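PDB 5F7U: cycloalternan-forming enzyme from Listeria monocytogenes serovar 1/2a, which is a multidomain member of glycoside hydrolase family 31, combining a TIM-barrel domain with several beta-rich domains that include a family 6 carbohydrate-binding module. Local coordinates for residues W402-Y408 with W456-K462; F425-F430 with Y524-V529; M478-S484 with I505-F509. The protein carries 1 engineered substitution. All coordinates share one frame; numbering follows the deposited sequence.

Interaction 1: residues W402-Y408 with W456-K462; sequences WSDEETY and WQVPVLK. With GLC (alpha-D-glucopyranose), chain F; GLC (alpha-D-glucopyranose), chain B.
The backbone oxygen Trp456 O is gripped by two side-chain N-H groups, one from each segment. Trp402 NE1 reaches it at 3.1 Å and nearly straight (N-H...O 174°); the oxygen lies in the indole plane, and the donor meets a lone pair in the carbonyl plane. Gln457 NE2 is the second donor, tilted from that plane. The same amide nitrogen bonds Tyr408 O at 2.8 Å, approaching almost along the C=O axis. Both acceptors lie near the amide plane, which fixes the amide's rotation, and Tyr570 and Arg522 hold Gln457 OE1. The side chains of Tyr408 and Trp456 extend in a common direction and their rings meet obliquely, planes 52° apart, with Tyr408 CE1 3.6 Å from Trp456 CZ3. Trp456 projects CG anti to its own backbone N (chi1 -172°), placing the indole beside Tyr408 and against the sugar: the glucose of chain F covers one face through C5, while C6 of the chain B glucose approaches NE1 obliquely. The bent side chain of Glu405 presents both carboxylate oxygens to the chain F glucose, OE1 accepting from O4 at 2.6 Å and OE2 from O6 at 2.6 Å. Tyr408 OH donates to Glu405 OE1 (2.9 Å) and so helps to position this sugar-binding group. Lys462, fully extended, brings NZ to Glu405 O at 3.0 Å; it also makes a salt bridge, weak as a hydrogen bond, with Glu406 OE1, which is held more firmly by a salt bridge to Arg471. A water joins Lys462 NZ to Tyr408 OH. Glu400, Asp602, His661 and Asn372 add further bonds to bound glucose, and the whole is a glycan pocket with an aromatic platform, built where the second and third barrel strands of a TIM barrel run into their loops.

Interaction 2: residues F425-F430 with Y524-V529; sequences FSYDDF and YLLTEV
Phe430 pushes its CE2 corner onto one face of the Tyr524 ring, 3.6 Å from Tyr524 CZ, with the planes inclined at 34° and the two side chains crossing at about a right angle. Tyr524 places CG between its backbone N and carbonyl carbon (chi1 85°), which turns the ring into the bend of 425-430: Phe425 O rests near CB and the ring, Tyr427 N near CD2, and Phe430 beyond. Tyr427 makes the answering bump. Its CD1 corner fits into the notch between Tyr524 CD2 and the CG2 methyl of Val529, which touches Tyr427 CD1 at 3.6 Å. The phenol hydroxyls find partners further on, Tyr524 OH with Tyr409 O and Tyr427 OH with Lys440 N. At the rim of the contact, the extended chain of Glu528 lays its carboxylate along Tyr427 CB, and OE2 accepts from Tyr427 N at 2.8 Å (163°), met from above the carboxylate plane. One water joins Phe425 O to Tyr524 N; another donates to Glu528 OE1 and accepts from Asp428 N. The carboxylate thus receives one N-H directly and a second through water, which would favour a charged Glu528, whereas Asp428 nearby would, if anything, oppose it.

Interaction 3: residues M478-S484 with I505-F509; sequences MISQGYS and ILLDF
Met478 reaches from the last turn of helix 469-481, in the long excursion between the third and fourth strands of the TIM barrel, to the segment containing strand 505-506. Its side chain is extended throughout, CG anti to the backbone N (chi1 -172°), and runs antiparallel to the Ile505 side chain until CE lies 3.4 Å from Leu506 O and 3.7 Å from Ile505 CG2. Trp517 and Leu461 pack on it as well. Ile479 crosses Ile505 at about a right angle, their CD1 methyls 3.8 Å apart. The helix then stops at Gly482 in a Schellman motif: phi turns positive, Gly482 N bonds back to Ile479 O, and Tyr483 N to Met478 O. This turn aims Tyr483 O at the second segment, where Asp508 N donates to it at 2.9 Å (169°), in the carbonyl plane. Leu507 CD2 packs beside the same oxygen and Tyr483 CB. The Asp508 carboxylate turns to other partners, Thr510 OG1 and Ser550 N. Last comes Ser484, whose CA makes a C-H...O contact of 3.5 Å with Leu506 O, while its CB presses on Ile505 CG2 at 3.4 Å, closer than usual for two carbons.

All three contacts belong to the TIM-barrel domain and tie together long loops and helices around its second and third strands. Interactions 1 and 3, with centres about 15 Å apart, come in series along the chain and share a small antiparallel sheet: strand 460-461 belongs to interaction 1 and strand 505-506 to interaction 3, and helix 469-481 follows strand 460-461. Interactions 1 and 2, about 16 Å between centres, alternate their segments and touch where Trp402 packs on Leu525. Interaction 3 is nested inside the chain span closed by interaction 2, yet their nearest atoms are about 12 Å apart. Interaction 1, the sugar-contacting one, therefore borders both others.

Interaction 1: residues W402-Y408 with W456-K462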
loop_
_atom_site.group_PDB
_atom_site.type_symbol
_atom_site.label_atom_id
_atom_site.label_comp_id
_atom_site.label_asym_id
_atom_site.label_seq_id
_atom_site.Cartn_x
_atom_site.Cartn_y
_atom_site.Cartn_z
ATOM N N TRP A 402 14.742 -19.489 -13.947
ATOM C CA TRP A 402 15.158 -19.262 -15.330
ATOM C C TRP A 402 16.658 -19.419 -15.547
ATOM O O TRP A 402 17.102 -19.664 -16.669
ATOM C CB TRP A 402 14.711 -17.859 -15.802
ATOM C CG TRP A 402 15.495 -16.707 -15.179
ATOM C CD1 TRP A 402 15.177 -16.022 -14.029
ATOM C CD2 TRP A 402 16.693 -16.095 -15.695
ATOM N NE1 TRP A 402 16.112 -15.037 -13.793
ATOM C CE2 TRP A 402 17.058 -15.070 -14.790
ATOM C CE3 TRP A 402 17.509 -16.327 -16.833
ATOM C CZ2 TRP A 402 18.189 -14.258 -14.985
ATOM C CZ3 TRP A 402 18.642 -15.523 -17.023
ATOM C CH2 TRP A 402 18.967 -14.495 -16.099
ATOM N N SER A 403 17.438 -19.224 -14.488
ATOM C CA SER A 403 18.872 -19.049 -14.649
ATOM C C SER A 403 19.677 -20.298 -14.302
ATOM O O SER A 403 19.128 -21.317 -13.884
ATOM C CB SER A 403 19.359 -17.844 -13.813
ATOM O OG SER A 403 19.546 -18.215 -12.461
ATOM N N ASP A 404 20.992 -20.187 -14.459
ATOM C CA ASP A 404 21.939 -21.219 -14.032
ATOM C C ASP A 404 21.978 -21.463 -12.511
ATOM O O ASP A 404 22.644 -22.393 -12.050
ATOM C CB ASP A 404 23.350 -20.880 -14.576
ATOM C CG ASP A 404 23.924 -19.566 -14.015
ATOM O OD1 ASP A 404 23.287 -18.899 -13.166
ATOM O OD2 ASP A 404 25.046 -19.190 -14.423
ATOM N N GLU A 405 21.290 -20.613 -11.742
ATOM C CA GLU A 405 21.256 -20.692 -10.258
ATOM C C GLU A 405 22.665 -20.569 -9.655
ATOM O O GLU A 405 22.943 -21.094 -8.563
ATOM C CB GLU A 405 20.574 -21.998 -9.784
ATOM C CG GLU A 405 19.131 -22.171 -10.280
ATOM C CD GLU A 405 18.156 -21.229 -9.577
ATOM O OE1 GLU A 405 18.460 -20.780 -8.455
ATOM O OE2 GLU A 405 17.069 -20.944 -10.136
ATOM N N GLU A 406 23.543 -19.874 -10.383
ATOM C CA GLU A 406 24.893 -19.601 -9.931
ATOM C C GLU A 406 25.261 -18.142 -10.121
ATOM O O GLU A 406 25.584 -17.467 -9.156
ATOM C CB GLU A 406 25.894 -20.495 -10.663
ATOM C CG GLU A 406 25.755 -21.983 -10.374
ATOM C CD GLU A 406 26.067 -22.377 -8.934
ATOM O OE1 GLU A 406 26.515 -21.541 -8.112
ATOM O OE2 GLU A 406 25.835 -23.565 -8.604
ATOM N N THR A 407 25.227 -17.672 -11.368
ATOM C CA THR A 407 25.520 -16.274 -11.681
ATOM C C THR A 407 24.254 -15.415 -11.602
ATOM O O THR A 407 24.327 -14.211 -11.377
ATOM C CB THR A 407 26.084 -16.103 -13.105
ATOM O OG1 THR A 407 25.085 -16.448 -14.080
ATOM C CG2 THR A 407 27.365 -16.964 -13.326
ATOM N N TYR A 408 23.107 -16.029 -11.877
ATOM C CA TYR A 408 21.819 -15.328 -11.983
ATOM C C TYR A 408 21.748 -14.287 -13.108
ATOM O O TYR A 408 20.884 -13.411 -13.086
ATOM C CB TYR A 408 21.363 -14.758 -10.620
ATOM C CG TYR A 408 21.080 -15.868 -9.658
ATOM C CD1 TYR A 408 19.847 -16.531 -9.689
ATOM C CD2 TYR A 408 22.058 -16.300 -8.765
ATOM C CE1 TYR A 408 19.593 -17.591 -8.847
ATOM C CE2 TYR A 408 21.822 -17.370 -7.909
ATOM C CZ TYR A 408 20.580 -18.000 -7.959
ATOM O OH TYR A 408 20.338 -19.067 -7.119
ATOM N N TRP A 456 13.629 -12.852 -12.348
ATOM C CA TRP A 456 13.967 -12.797 -10.917
ATOM C C TRP A 456 15.457 -12.501 -10.733
ATOM O O TRP A 456 16.309 -13.050 -11.470
ATOM C CB TRP A 456 13.622 -14.154 -10.329
ATOM C CG TRP A 456 13.676 -14.364 -8.828
ATOM C CD1 TRP A 456 12.636 -14.208 -7.937
ATOM C CD2 TRP A 456 14.794 -14.853 -8.064
ATOM N NE1 TRP A 456 13.052 -14.567 -6.666
ATOM C CE2 TRP A 456 14.363 -14.972 -6.717
ATOM C CE3 TRP A 456 16.112 -15.212 -8.385
ATOM C CZ2 TRP A 456 15.213 -15.423 -5.692
ATOM C CZ3 TRP A 456 16.970 -15.654 -7.345
ATOM C CH2 TRP A 456 16.507 -15.753 -6.022
ATOM N N GLN A 457 15.751 -11.651 -9.750
ATOM C CA GLN A 457 17.124 -11.253 -9.409
ATOM C C GLN A 457 17.306 -11.135 -7.890
ATOM O O GLN A 457 16.323 -11.001 -7.148
ATOM C CB GLN A 457 17.448 -9.878 -10.024
ATOM C CG GLN A 457 17.494 -9.854 -11.537
ATOM C CD GLN A 457 18.782 -10.449 -12.072
ATOM O OE1 GLN A 457 19.792 -9.761 -12.158
ATOM N NE2 GLN A 457 18.760 -11.728 -12.406
ATOM N N VAL A 458 18.567 -11.172 -7.473
ATOM C CA VAL A 458 19.008 -10.884 -6.095
ATOM C C VAL A 458 20.185 -9.889 -6.131
ATOM O O VAL A 458 20.845 -9.756 -7.173
ATOM C CB VAL A 458 19.404 -12.155 -5.301
ATOM C CG1 VAL A 458 18.168 -12.941 -4.907
ATOM C CG2 VAL A 458 20.354 -13.043 -6.099
ATOM N N PRO A 459 20.467 -9.214 -4.998
ATOM C CA PRO A 459 21.540 -8.202 -4.963
ATOM C C PRO A 459 22.894 -8.781 -4.529
ATOM O O PRO A 459 23.828 -8.034 -4.244
ATOM C CB PRO A 459 21.021 -7.220 -3.900
ATOM C CG PRO A 459 20.273 -8.106 -2.929
ATOM C CD PRO A 459 19.611 -9.158 -3.785
ATOM N N VAL A 460 22.967 -10.102 -4.458
ATOM C CA VAL A 460 24.089 -10.806 -3.851
ATOM C C VAL A 460 24.730 -11.672 -4.919
ATOM O O VAL A 460 24.034 -12.208 -5.760
ATOM C CB VAL A 460 23.604 -11.635 -2.622
ATOM C CG1 VAL A 460 22.580 -12.705 -3.019
ATOM C CG2 VAL A 460 24.767 -12.231 -1.839
ATOM N N LEU A 461 26.061 -11.766 -4.899
ATOM C CA LEU A 461 26.767 -12.774 -5.670
ATOM C C LEU A 461 26.856 -14.025 -4.803
ATOM O O LEU A 461 27.458 -14.000 -3.721
ATOM C CB LEU A 461 28.157 -12.288 -6.076
ATOM C CG LEU A 461 28.974 -13.263 -6.931
ATOM C CD1 LEU A 461 29.588 -12.516 -8.106
ATOM C CD2 LEU A 461 30.043 -13.965 -6.112
ATOM N N LYS A 462 26.234 -15.099 -5.286
ATOM C CA LYS A 462 26.108 -16.336 -4.533
ATOM C C LYS A 462 27.475 -16.960 -4.324
ATOM O O LYS A 462 28.276 -17.022 -5.253
ATOM C CB LYS A 462 25.169 -17.297 -5.263
ATOM C CG LYS A 462 25.163 -18.702 -4.685
ATOM C CD LYS A 462 24.713 -19.711 -5.718
ATOM C CE LYS A 462 25.112 -21.108 -5.286
ATOM N NZ LYS A 462 24.395 -22.101 -6.125
HETATM C C1 GLC F . 13.404 -19.711 -5.056
HETATM C C2 GLC F . 14.496 -20.427 -4.249
HETATM C C3 GLC F . 15.894 -19.932 -4.641
HETATM C C4 GLC F . 16.101 -19.995 -6.154
HETATM C C5 GLC F . 14.981 -19.185 -6.824
HETATM C C6 GLC F . 15.089 -19.084 -8.341
HETATM O O2 GLC F . 14.312 -20.181 -2.853
HETATM O O3 GLC F . 16.898 -20.711 -3.977
HETATM O O4 GLC F . 17.390 -19.458 -6.474
HETATM O O5 GLC F . 13.703 -19.747 -6.464
HETATM O O6 GLC F . 14.820 -20.369 -8.910
HETATM C C1 GLC B . 11.539 -15.445 -2.320
HETATM C C2 GLC B . 10.299 -14.687 -2.841
HETATM C C3 GLC B . 9.289 -15.602 -3.562
HETATM C C4 GLC B . 9.997 -16.423 -4.652
HETATM C C5 GLC B . 11.314 -17.022 -4.141
HETATM C C6 GLC B . 12.131 -17.708 -5.225
HETATM O O2 GLC B . 9.730 -13.886 -1.800
HETATM O O3 GLC B . 8.231 -14.841 -4.171
HETATM O O4 GLC B . 9.134 -17.482 -5.109
HETATM O O5 GLC B . 12.160 -16.073 -3.461
HETATM O O6 GLC B . 13.218 -18.367 -4.547
HETATM O O HOH W 1 25.543 -14.851 -8.084
HETATM O O HOH W 2 23.495 -12.685 -8.489
HETATM O O HOH W 3 21.846 -21.394 -5.781
#

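Interaction 2: residues F425-F430 with Y524-V529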
loop_
_atom_site.group_PDB
_atom_site.type_symbol
_atom_site.label_atom_id
_atom_site.label_comp_id
_atom_site.label_asym_id
_atom_site.label_seq_id
_atom_site.Cartn_x
_atom_site.Cartn_y
_atom_site.Cartn_z
ATOM N N PHE A 425 28.813 -10.599 -21.145
ATOM C CA PHE A 425 28.404 -11.421 -22.282
ATOM C C PHE A 425 27.415 -10.682 -23.185
ATOM O O PHE A 425 26.696 -9.770 -22.736
ATOM C CB PHE A 425 27.739 -12.722 -21.801
ATOM C CG PHE A 425 28.673 -13.673 -21.112
ATOM C CD1 PHE A 425 28.902 -13.580 -19.735
ATOM C CD2 PHE A 425 29.323 -14.673 -21.834
ATOM C CE1 PHE A 425 29.777 -14.459 -19.101
ATOM C CE2 PHE A 425 30.198 -15.556 -21.199
ATOM C CZ PHE A 425 30.426 -15.446 -19.831
ATOM N N SER A 426 27.399 -11.082 -24.455
ATOM C CA SER A 426 26.342 -10.730 -25.396
ATOM C C SER A 426 25.566 -12.023 -25.646
ATOM O O SER A 426 26.007 -13.102 -25.194
ATOM C CB SER A 426 26.943 -10.190 -26.700
ATOM O OG SER A 426 27.756 -9.057 -26.457
ATOM N N TYR A 427 24.422 -11.918 -26.346
ATOM C CA TYR A 427 23.589 -13.091 -26.677
ATOM C C TYR A 427 24.334 -14.168 -27.506
ATOM O O TYR A 427 24.181 -15.371 -27.247
ATOM C CB TYR A 427 22.345 -12.652 -27.439
ATOM C CG TYR A 427 21.257 -13.705 -27.549
ATOM C CD1 TYR A 427 20.427 -13.984 -26.463
ATOM C CD2 TYR A 427 21.045 -14.411 -28.748
ATOM C CE1 TYR A 427 19.416 -14.933 -26.558
ATOM C CE2 TYR A 427 20.040 -15.375 -28.846
ATOM C CZ TYR A 427 19.217 -15.614 -27.751
ATOM O OH TYR A 427 18.213 -16.562 -27.802
ATOM N N ASP A 428 25.131 -13.704 -28.473
ATOM C CA ASP A 428 25.922 -14.551 -29.379
ATOM C C ASP A 428 27.002 -15.371 -28.694
ATOM O O ASP A 428 27.526 -16.313 -29.292
ATOM C CB ASP A 428 26.586 -13.698 -30.471
ATOM C CG ASP A 428 25.590 -13.123 -31.458
ATOM O OD1 ASP A 428 24.398 -13.507 -31.421
ATOM O OD2 ASP A 428 25.999 -12.264 -32.277
ATOM N N ASP A 429 27.362 -15.000 -27.464
ATOM C CA ASP A 429 28.368 -15.753 -26.703
ATOM C C ASP A 429 27.848 -17.115 -26.241
ATOM O O ASP A 429 28.633 -18.002 -25.917
ATOM C CB ASP A 429 28.865 -14.939 -25.496
ATOM C CG ASP A 429 29.799 -13.793 -25.890
ATOM O OD1 ASP A 429 30.606 -13.934 -26.846
ATOM O OD2 ASP A 429 29.744 -12.742 -25.221
ATOM N N PHE A 430 26.525 -17.279 -26.199
ATOM C CA PHE A 430 25.926 -18.485 -25.612
ATOM C C PHE A 430 25.493 -19.489 -26.653
ATOM O O PHE A 430 25.103 -19.109 -27.758
ATOM C CB PHE A 430 24.735 -18.105 -24.747
ATOM C CG PHE A 430 25.084 -17.211 -23.608
ATOM C CD1 PHE A 430 25.741 -17.719 -22.477
ATOM C CD2 PHE A 430 24.747 -15.857 -23.648
ATOM C CE1 PHE A 430 26.053 -16.887 -21.406
ATOM C CE2 PHE A 430 25.058 -15.019 -22.578
ATOM C CZ PHE A 430 25.703 -15.539 -21.450
ATOM N N TYR A 524 22.500 -7.614 -21.913
ATOM C CA TYR A 524 22.026 -8.417 -23.042
ATOM C C TYR A 524 20.584 -8.939 -22.866
ATOM O O TYR A 524 19.888 -9.161 -23.859
ATOM C CB TYR A 524 23.012 -9.563 -23.359
ATOM C CG TYR A 524 22.800 -10.805 -22.527
ATOM C CD1 TYR A 524 23.284 -10.879 -21.211
ATOM C CD2 TYR A 524 22.124 -11.922 -23.056
ATOM C CE1 TYR A 524 23.081 -12.022 -20.439
ATOM C CE2 TYR A 524 21.922 -13.077 -22.287
ATOM C CZ TYR A 524 22.400 -13.116 -20.985
ATOM O OH TYR A 524 22.204 -14.247 -20.214
ATOM N N LEU A 525 20.142 -9.105 -21.611
ATOM C CA LEU A 525 18.782 -9.567 -21.310
ATOM C C LEU A 525 17.756 -8.554 -21.783
ATOM O O LEU A 525 16.676 -8.918 -22.245
ATOM C CB LEU A 525 18.595 -9.854 -19.803
ATOM C CG LEU A 525 19.531 -10.936 -19.212
ATOM C CD1 LEU A 525 19.511 -10.882 -17.687
ATOM C CD2 LEU A 525 19.158 -12.340 -19.694
ATOM N N LEU A 526 18.134 -7.288 -21.695
ATOM C CA LEU A 526 17.271 -6.182 -22.101
ATOM C C LEU A 526 17.432 -5.861 -23.593
ATOM O O LEU A 526 16.443 -5.775 -24.318
ATOM C CB LEU A 526 17.563 -4.964 -21.224
ATOM C CG LEU A 526 17.061 -5.095 -19.773
ATOM C CD1 LEU A 526 17.917 -4.267 -18.838
ATOM C CD2 LEU A 526 15.611 -4.678 -19.640
ATOM N N THR A 527 18.672 -5.725 -24.054
ATOM C CA THR A 527 18.910 -5.244 -25.414
ATOM C C THR A 527 18.614 -6.319 -26.472
ATOM O O THR A 527 18.085 -5.998 -27.544
ATOM C CB THR A 527 20.339 -4.696 -25.581
ATOM O OG1 THR A 527 21.276 -5.714 -25.250
ATOM C CG2 THR A 527 20.571 -3.508 -24.654
ATOM N N GLU A 528 18.943 -7.580 -26.167
ATOM C CA GLU A 528 18.860 -8.672 -27.149
ATOM C C GLU A 528 17.767 -9.701 -26.839
ATOM O O GLU A 528 17.033 -10.119 -27.740
ATOM C CB GLU A 528 20.220 -9.368 -27.279
ATOM C CG GLU A 528 21.350 -8.402 -27.617
ATOM C CD GLU A 528 22.685 -9.077 -27.750
ATOM O OE1 GLU A 528 23.082 -9.317 -28.908
ATOM O OE2 GLU A 528 23.347 -9.351 -26.716
ATOM N N VAL A 529 17.670 -10.132 -25.585
ATOM C CA VAL A 529 16.623 -11.089 -25.199
ATOM C C VAL A 529 15.265 -10.380 -25.146
ATOM O O VAL A 529 14.224 -10.997 -25.403
ATOM C CB VAL A 529 16.945 -11.822 -23.866
ATOM C CG1 VAL A 529 15.896 -12.876 -23.558
ATOM C CG2 VAL A 529 18.317 -12.480 -23.928
HETATM O O HOH W 4 25.269 -8.088 -21.061
HETATM O O HOH W 5 25.048 -7.300 -25.740
HETATM O O HOH W 6 25.295 -10.795 -29.554
#

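Interaction 3: residues M478-S484 with I505-F509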
loop_
_atom_site.group_PDB
_atom_site.type_symbol
_atom_site.label_atom_id
_atom_site.label_comp_id
_atom_site.label_asym_id
_atom_site.label_seq_id
_atom_site.Cartn_x
_atom_site.Cartn_y
_atom_site.Cartn_z
ATOM N N MET A 478 35.012 -8.815 -8.502
ATOM C CA MET A 478 34.207 -8.021 -7.588
ATOM C C MET A 478 35.006 -7.593 -6.354
ATOM O O MET A 478 34.992 -6.422 -5.981
ATOM C CB MET A 478 32.967 -8.822 -7.190
ATOM C CG MET A 478 31.934 -8.057 -6.399
ATOM S SD MET A 478 30.594 -9.213 -6.062
ATOM C CE MET A 478 29.496 -8.144 -5.147
ATOM N N ILE A 479 35.711 -8.543 -5.747
ATOM C CA ILE A 479 36.552 -8.274 -4.581
ATOM C C ILE A 479 37.710 -7.325 -4.920
ATOM O O ILE A 479 37.883 -6.311 -4.232
ATOM C CB ILE A 479 37.046 -9.585 -3.928
ATOM C CG1 ILE A 479 35.837 -10.381 -3.400
ATOM C CG2 ILE A 479 38.029 -9.296 -2.792
ATOM C CD1 ILE A 479 36.155 -11.822 -3.047
ATOM N N SER A 480 38.462 -7.624 -5.987
ATOM C CA SER A 480 39.626 -6.801 -6.374
ATOM C C SER A 480 39.257 -5.342 -6.705
ATOM O O SER A 480 40.059 -4.434 -6.472
ATOM C CB SER A 480 40.406 -7.445 -7.530
ATOM O OG SER A 480 39.740 -7.242 -8.772
ATOM N N GLN A 481 38.043 -5.127 -7.226
ATOM C CA GLN A 481 37.568 -3.788 -7.583
ATOM C C GLN A 481 36.985 -3.000 -6.418
ATOM O O GLN A 481 36.732 -1.802 -6.547
ATOM C CB GLN A 481 36.537 -3.864 -8.717
ATOM C CG GLN A 481 37.111 -4.311 -10.048
ATOM C CD GLN A 481 38.369 -3.547 -10.424
ATOM O OE1 GLN A 481 38.300 -2.372 -10.767
ATOM N NE2 GLN A 481 39.529 -4.215 -10.349
ATOM N N GLY A 482 36.751 -3.676 -5.299
ATOM C CA GLY A 482 36.076 -3.080 -4.151
ATOM C C GLY A 482 34.610 -2.829 -4.456
ATOM O O GLY A 482 34.049 -1.838 -3.996
ATOM N N TYR A 483 33.999 -3.729 -5.233
ATOM C CA TYR A 483 32.598 -3.591 -5.635
ATOM C C TYR A 483 31.631 -4.192 -4.613
ATOM O O TYR A 483 30.423 -3.942 -4.668
ATOM C CB TYR A 483 32.354 -4.201 -7.007
ATOM C CG TYR A 483 32.913 -3.419 -8.187
ATOM C CD1 TYR A 483 33.353 -2.092 -8.051
ATOM C CD2 TYR A 483 32.957 -4.002 -9.458
ATOM C CE1 TYR A 483 33.835 -1.383 -9.144
ATOM C CE2 TYR A 483 33.440 -3.299 -10.563
ATOM C CZ TYR A 483 33.876 -1.993 -10.397
ATOM O OH TYR A 483 34.353 -1.296 -11.482
ATOM N N SER A 484 32.170 -4.979 -3.691
ATOM C CA SER A 484 31.442 -5.378 -2.490
ATOM C C SER A 484 31.446 -4.229 -1.484
ATOM O O SER A 484 32.210 -3.268 -1.631
ATOM C CB SER A 484 32.167 -6.551 -1.855
ATOM O OG SER A 484 33.490 -6.181 -1.534
ATOM N N ILE A 505 28.249 -12.460 -1.376
ATOM C CA ILE A 505 28.807 -11.125 -1.311
ATOM C C ILE A 505 27.800 -10.127 -1.889
ATOM O O ILE A 505 27.426 -10.210 -3.065
ATOM C CB ILE A 505 30.174 -11.063 -2.047
ATOM C CG1 ILE A 505 31.157 -12.073 -1.429
ATOM C CG2 ILE A 505 30.760 -9.660 -1.992
ATOM C CD1 ILE A 505 32.432 -12.278 -2.232
ATOM N N LEU A 506 27.348 -9.188 -1.065
ATOM C CA LEU A 506 26.450 -8.143 -1.564
ATOM C C LEU A 506 27.157 -7.174 -2.500
ATOM O O LEU A 506 28.302 -6.800 -2.258
ATOM C CB LEU A 506 25.857 -7.332 -0.415
ATOM C CG LEU A 506 24.826 -7.953 0.506
ATOM C CD1 LEU A 506 24.288 -6.825 1.383
ATOM C CD2 LEU A 506 23.680 -8.561 -0.311
ATOM N N LEU A 507 26.475 -6.794 -3.580
ATOM C CA LEU A 507 26.954 -5.715 -4.437
ATOM C C LEU A 507 26.711 -4.398 -3.711
ATOM O O LEU A 507 25.620 -4.154 -3.201
ATOM C CB LEU A 507 26.232 -5.744 -5.797
ATOM C CG LEU A 507 26.713 -4.861 -6.962
ATOM C CD1 LEU A 507 26.278 -3.402 -6.857
ATOM C CD2 LEU A 507 28.226 -4.983 -7.172
ATOM N N ASP A 508 27.733 -3.550 -3.642
ATOM C CA ASP A 508 27.549 -2.256 -3.012
ATOM C C ASP A 508 26.838 -1.285 -3.953
ATOM O O ASP A 508 27.483 -0.639 -4.791
ATOM C CB ASP A 508 28.897 -1.693 -2.548
ATOM C CG ASP A 508 28.770 -0.327 -1.868
ATOM O OD1 ASP A 508 27.641 0.238 -1.778
ATOM O OD2 ASP A 508 29.819 0.180 -1.405
ATOM N N PHE A 509 25.513 -1.175 -3.807
ATOM C CA PHE A 509 24.705 -0.300 -4.665
ATOM C C PHE A 509 24.931 1.193 -4.446
ATOM O O PHE A 509 24.411 2.007 -5.206
ATOM C CB PHE A 509 23.215 -0.705 -4.654
ATOM C CG PHE A 509 22.958 -1.963 -5.420
ATOM C CD1 PHE A 509 22.778 -1.922 -6.806
ATOM C CD2 PHE A 509 22.975 -3.203 -4.776
ATOM C CE1 PHE A 509 22.580 -3.099 -7.532
ATOM C CE2 PHE A 509 22.771 -4.378 -5.493
ATOM C CZ PHE A 509 22.585 -4.320 -6.881
HETATM O O HOH W 7 32.131 -0.417 -2.656
#